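PDB 3E38: two-domain protein containing predicted PHP-like metal-dependent phosphoesterase from Bacteroides vulgatus ATCC 8482, which binds zinc ions in a PHP-like domain and is probably a metal-dependent phosphoesterase, perhaps acting as a nucleic-acid exonuclease. Local coordinates for residues C21-V34 and T188-Q200. Sequence-based numbering, arbitrary orientation.
With ZN (zinc ion), chain I; ZN (zinc ion), chain J.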
# COMPACT_ATOMS: atom_id res chain seq x y z
N CYS B 21 -3.12 8.27 -23.35
CA CYS B 21 -3.35 7.18 -24.29
C CYS B 21 -2.31 6.06 -24.26
O CYS B 21 -1.14 6.30 -23.94
CB CYS B 21 -3.40 7.76 -25.71
SG CYS B 21 -4.45 9.23 -25.88
N ASP B 22 -2.80 4.85 -24.57
CA ASP B 22 -1.98 3.61 -24.67
C ASP B 22 -2.25 2.99 -26.04
O ASP B 22 -3.30 2.40 -26.30
CB ASP B 22 -2.30 2.65 -23.53
CG ASP B 22 -1.30 1.52 -23.40
OD1 ASP B 22 -0.31 1.53 -24.16
OD2 ASP B 22 -1.52 0.63 -22.52
N PHE B 23 -1.28 3.14 -26.93
CA PHE B 23 -1.47 2.78 -28.33
C PHE B 23 -0.94 1.40 -28.71
O PHE B 23 -0.71 1.12 -29.88
CB PHE B 23 -0.78 3.83 -29.21
CG PHE B 23 -1.36 5.23 -29.08
CD1 PHE B 23 -2.69 5.47 -29.36
CD2 PHE B 23 -0.56 6.29 -28.74
CE1 PHE B 23 -3.20 6.72 -29.29
CE2 PHE B 23 -1.07 7.56 -28.65
CZ PHE B 23 -2.39 7.77 -28.92
N HIS B 24 -0.73 0.57 -27.70
CA HIS B 24 -0.09 -0.73 -27.92
C HIS B 24 -0.36 -1.69 -26.78
O HIS B 24 0.11 -1.54 -25.67
CB HIS B 24 1.42 -0.51 -28.05
CG HIS B 24 2.20 -1.69 -28.51
ND1 HIS B 24 3.46 -1.57 -29.04
CD2 HIS B 24 1.88 -3.00 -28.60
CE1 HIS B 24 3.91 -2.75 -29.40
NE2 HIS B 24 2.97 -3.65 -29.14
N MSE B 25 -1.15 -2.68 -27.10
CA MSE B 25 -1.51 -3.69 -26.13
C MSE B 25 -2.08 -4.90 -26.81
O MSE B 25 -2.44 -4.85 -28.00
CB MSE B 25 -2.50 -3.11 -25.14
CG MSE B 25 -3.83 -2.79 -25.72
SE MSE B 25 -4.96 -1.78 -24.48
CE MSE B 25 -3.81 -0.27 -24.30
N HIS B 26 -2.25 -5.95 -26.00
CA HIS B 26 -2.67 -7.28 -26.46
C HIS B 26 -3.68 -8.01 -25.63
O HIS B 26 -3.80 -7.79 -24.45
CB HIS B 26 -1.44 -8.16 -26.56
CG HIS B 26 -0.40 -7.59 -27.47
ND1 HIS B 26 -0.33 -7.88 -28.81
CD2 HIS B 26 0.60 -6.72 -27.22
CE1 HIS B 26 0.69 -7.24 -29.34
NE2 HIS B 26 1.28 -6.53 -28.39
N SER B 27 -4.44 -8.86 -26.33
CA SER B 27 -5.47 -9.71 -25.72
C SER B 27 -5.21 -11.15 -26.15
O SER B 27 -4.25 -11.43 -26.84
CB SER B 27 -6.89 -9.30 -26.09
OG SER B 27 -7.30 -9.70 -27.41
N VAL B 28 -6.06 -12.05 -25.71
CA VAL B 28 -5.92 -13.46 -26.04
C VAL B 28 -6.10 -13.76 -27.56
O VAL B 28 -5.98 -14.91 -28.00
CB VAL B 28 -6.99 -14.33 -25.25
CG1 VAL B 28 -6.64 -14.42 -23.77
CG2 VAL B 28 -8.38 -13.80 -25.47
N PHE B 29 -6.42 -12.70 -28.31
CA PHE B 29 -6.69 -12.78 -29.75
C PHE B 29 -5.37 -12.69 -30.50
O PHE B 29 -5.29 -12.87 -31.70
CB PHE B 29 -7.78 -11.80 -30.19
CG PHE B 29 -9.19 -12.29 -29.89
CD1 PHE B 29 -9.76 -12.11 -28.64
CD2 PHE B 29 -9.95 -12.89 -30.85
CE1 PHE B 29 -11.02 -12.59 -28.36
CE2 PHE B 29 -11.22 -13.39 -30.58
CZ PHE B 29 -11.76 -13.21 -29.32
N SER B 30 -4.32 -12.43 -29.72
CA SER B 30 -2.91 -12.64 -30.16
C SER B 30 -2.24 -13.36 -29.00
O SER B 30 -2.70 -14.42 -28.61
CB SER B 30 -2.11 -11.40 -30.62
OG SER B 30 -2.22 -10.30 -29.76
N ASP B 31 -1.23 -12.72 -28.41
CA ASP B 31 -0.39 -13.33 -27.33
C ASP B 31 -0.66 -12.71 -25.96
O ASP B 31 -0.01 -12.99 -25.00
CB ASP B 31 1.13 -13.30 -27.68
CG ASP B 31 1.69 -11.89 -27.81
OD1 ASP B 31 0.88 -10.97 -27.93
OD2 ASP B 31 2.96 -11.68 -27.82
N GLY B 32 -1.64 -11.84 -25.92
CA GLY B 32 -2.11 -11.28 -24.66
C GLY B 32 -2.79 -12.35 -23.80
O GLY B 32 -3.14 -13.42 -24.28
N LEU B 33 -3.07 -12.01 -22.55
CA LEU B 33 -3.59 -13.02 -21.60
C LEU B 33 -4.92 -12.73 -21.00
O LEU B 33 -5.38 -13.45 -20.11
CB LEU B 33 -2.56 -13.27 -20.48
CG LEU B 33 -1.29 -14.04 -20.85
CD1 LEU B 33 -0.27 -13.83 -19.78
CD2 LEU B 33 -1.57 -15.58 -21.10
N VAL B 34 -5.56 -11.69 -21.51
CA VAL B 34 -6.91 -11.28 -21.06
C VAL B 34 -7.91 -11.17 -22.20
O VAL B 34 -7.56 -10.96 -23.38
CB VAL B 34 -6.85 -9.91 -20.32
CG1 VAL B 34 -6.00 -10.05 -19.05
CG2 VAL B 34 -6.33 -8.73 -21.24
N THR B 188 7.05 11.63 -34.10
CA THR B 188 6.23 11.64 -32.87
C THR B 188 6.77 10.66 -31.85
O THR B 188 6.89 9.49 -32.16
CB THR B 188 4.80 11.33 -33.20
OG1 THR B 188 4.36 12.33 -34.12
CG2 THR B 188 3.89 11.32 -31.94
N MSE B 189 7.13 11.16 -30.66
CA MSE B 189 7.61 10.30 -29.56
C MSE B 189 6.40 9.67 -28.91
O MSE B 189 5.46 10.35 -28.54
CB MSE B 189 8.41 11.08 -28.53
CG MSE B 189 9.61 11.78 -29.13
SE MSE B 189 10.60 12.60 -27.74
CE MSE B 189 11.64 13.86 -28.90
N ILE B 190 6.48 8.35 -28.83
CA ILE B 190 5.42 7.49 -28.31
C ILE B 190 5.80 6.70 -27.08
O ILE B 190 6.91 6.23 -26.92
CB ILE B 190 4.94 6.46 -29.37
CG1 ILE B 190 4.32 7.13 -30.58
CG2 ILE B 190 3.82 5.54 -28.76
CD1 ILE B 190 2.98 7.79 -30.32
N GLY B 191 4.82 6.48 -26.22
CA GLY B 191 5.04 5.63 -25.08
C GLY B 191 3.85 4.75 -24.79
O GLY B 191 2.72 5.22 -24.66
N THR B 192 4.12 3.46 -24.68
CA THR B 192 3.05 2.47 -24.52
C THR B 192 3.37 1.38 -23.52
O THR B 192 4.49 1.26 -23.06
CB THR B 192 2.72 1.81 -25.84
OG1 THR B 192 3.79 0.95 -26.19
CG2 THR B 192 2.56 2.86 -26.95
N SER B 193 2.35 0.61 -23.20
CA SER B 193 2.47 -0.46 -22.23
C SER B 193 2.94 -1.73 -22.92
O SER B 193 3.81 -2.41 -22.45
CB SER B 193 1.15 -0.75 -21.50
OG SER B 193 0.18 -1.34 -22.32
N ASP B 194 2.36 -2.03 -24.08
CA ASP B 194 2.66 -3.29 -24.74
C ASP B 194 2.21 -4.41 -23.81
O ASP B 194 2.78 -5.50 -23.76
CB ASP B 194 4.16 -3.37 -25.11
CG ASP B 194 4.42 -4.39 -26.21
OD1 ASP B 194 3.45 -5.13 -26.54
OD2 ASP B 194 5.55 -4.44 -26.79
N ILE B 195 1.16 -4.12 -23.06
CA ILE B 195 0.63 -5.06 -22.06
C ILE B 195 0.10 -6.37 -22.63
O ILE B 195 -0.64 -6.36 -23.58
CB ILE B 195 -0.45 -4.38 -21.14
CG1 ILE B 195 -0.75 -5.27 -19.94
CG2 ILE B 195 -1.69 -3.91 -21.94
CD1 ILE B 195 0.41 -5.25 -18.89
N HIS B 196 0.56 -7.48 -22.03
CA HIS B 196 0.09 -8.87 -22.34
C HIS B 196 -0.62 -9.45 -21.14
O HIS B 196 -1.69 -10.05 -21.24
CB HIS B 196 1.21 -9.81 -22.76
CG HIS B 196 1.88 -9.44 -24.06
ND1 HIS B 196 2.58 -8.26 -24.22
CD2 HIS B 196 1.99 -10.11 -25.23
CE1 HIS B 196 3.08 -8.21 -25.45
NE2 HIS B 196 2.75 -9.32 -26.08
N GLN B 197 -0.04 -9.23 -19.97
CA GLN B 197 -0.57 -9.74 -18.72
C GLN B 197 -1.72 -8.87 -18.25
O GLN B 197 -1.99 -7.86 -18.86
CB GLN B 197 0.50 -9.68 -17.63
CG GLN B 197 1.70 -10.55 -17.84
CD GLN B 197 1.42 -12.01 -17.54
OE1 GLN B 197 0.37 -12.38 -17.01
NE2 GLN B 197 2.38 -12.86 -17.88
N PRO B 198 -2.44 -9.28 -17.21
CA PRO B 198 -3.32 -8.27 -16.60
C PRO B 198 -2.45 -7.05 -16.18
O PRO B 198 -1.24 -7.20 -15.91
CB PRO B 198 -3.94 -9.02 -15.39
CG PRO B 198 -3.93 -10.49 -15.85
CD PRO B 198 -2.61 -10.61 -16.62
N ILE B 199 -3.02 -5.85 -16.24
CA ILE B 199 -2.23 -4.64 -16.00
C ILE B 199 -1.60 -4.67 -14.59
O ILE B 199 -0.45 -4.31 -14.40
CB ILE B 199 -3.08 -3.33 -16.25
CG1 ILE B 199 -2.19 -2.10 -16.43
CG2 ILE B 199 -4.13 -3.11 -15.14
CD1 ILE B 199 -1.31 -2.09 -17.77
N GLN B 200 -2.35 -5.17 -13.62
CA GLN B 200 -1.90 -5.14 -12.23
C GLN B 200 -0.70 -6.07 -12.02
O GLN B 200 0.02 -5.93 -11.07
CB GLN B 200 -3.01 -5.55 -11.26
CG GLN B 200 -4.36 -4.78 -11.36
CD GLN B 200 -5.42 -5.50 -12.15
OE1 GLN B 200 -5.11 -6.16 -13.13
NE2 GLN B 200 -6.70 -5.42 -11.70
ZN ZN I . 3.31 -5.79 -28.90
ZN ZN J . 3.15 -9.91 -28.06
O HOH W 1 5.30 -5.35 -29.46
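With CG anti to the backbone N in both H24 (chi1 -170°) and D194 (chi1 -160°), imidazole and carboxylate run side by side to the same zinc ion, D194 CB lying over the face of the H24 ring. H24 NE2 binds this zinc at 2.2 Å and D194 OD1 at 2.5 Å; H26 NE2, a water and E93 also bind it. E167 is a further polar partner of the H24 side chain, and N170 of D194. H26 and H196 form an offset stack, centroids 4.3 Å apart and planes at 24°, yet serve different metals: H196 NE2 holds the second zinc at 2.1 Å, together with both oxygens of D31 and with H56. A hydrogen bond from H26 ND1 to S30 OG, close to the ring plane, fixes the turn of the H26 ring, and E55 in turn holds S30.

Away from the zinc ions, D22 grips S193 twice: OD2 takes the hydroxyl S193 OG at 2.6 Å on its syn lone pair, while OD1 receives S193 N. R211 forms a salt bridge with the same carboxylate. Were D22 an alanine, R211 would probably lose this salt bridge, and S193, just before the zinc ligand D194, both its bonds to the carboxylate. Three backbone hydrogen bonds also tie the loops together, from D194 N to H24 O, from H26 N to I195 O at 2.9 Å and from L33 N to H196 O at 2.7 Å. The loops that follow strands 17-22 and 188-192 thus bring together ligands for neighbouring zincs, with the H-x-H pair of H24 and H26 and the D-x-H pair of D194 and H196 characteristic of the multinuclear metal site of PHP domains.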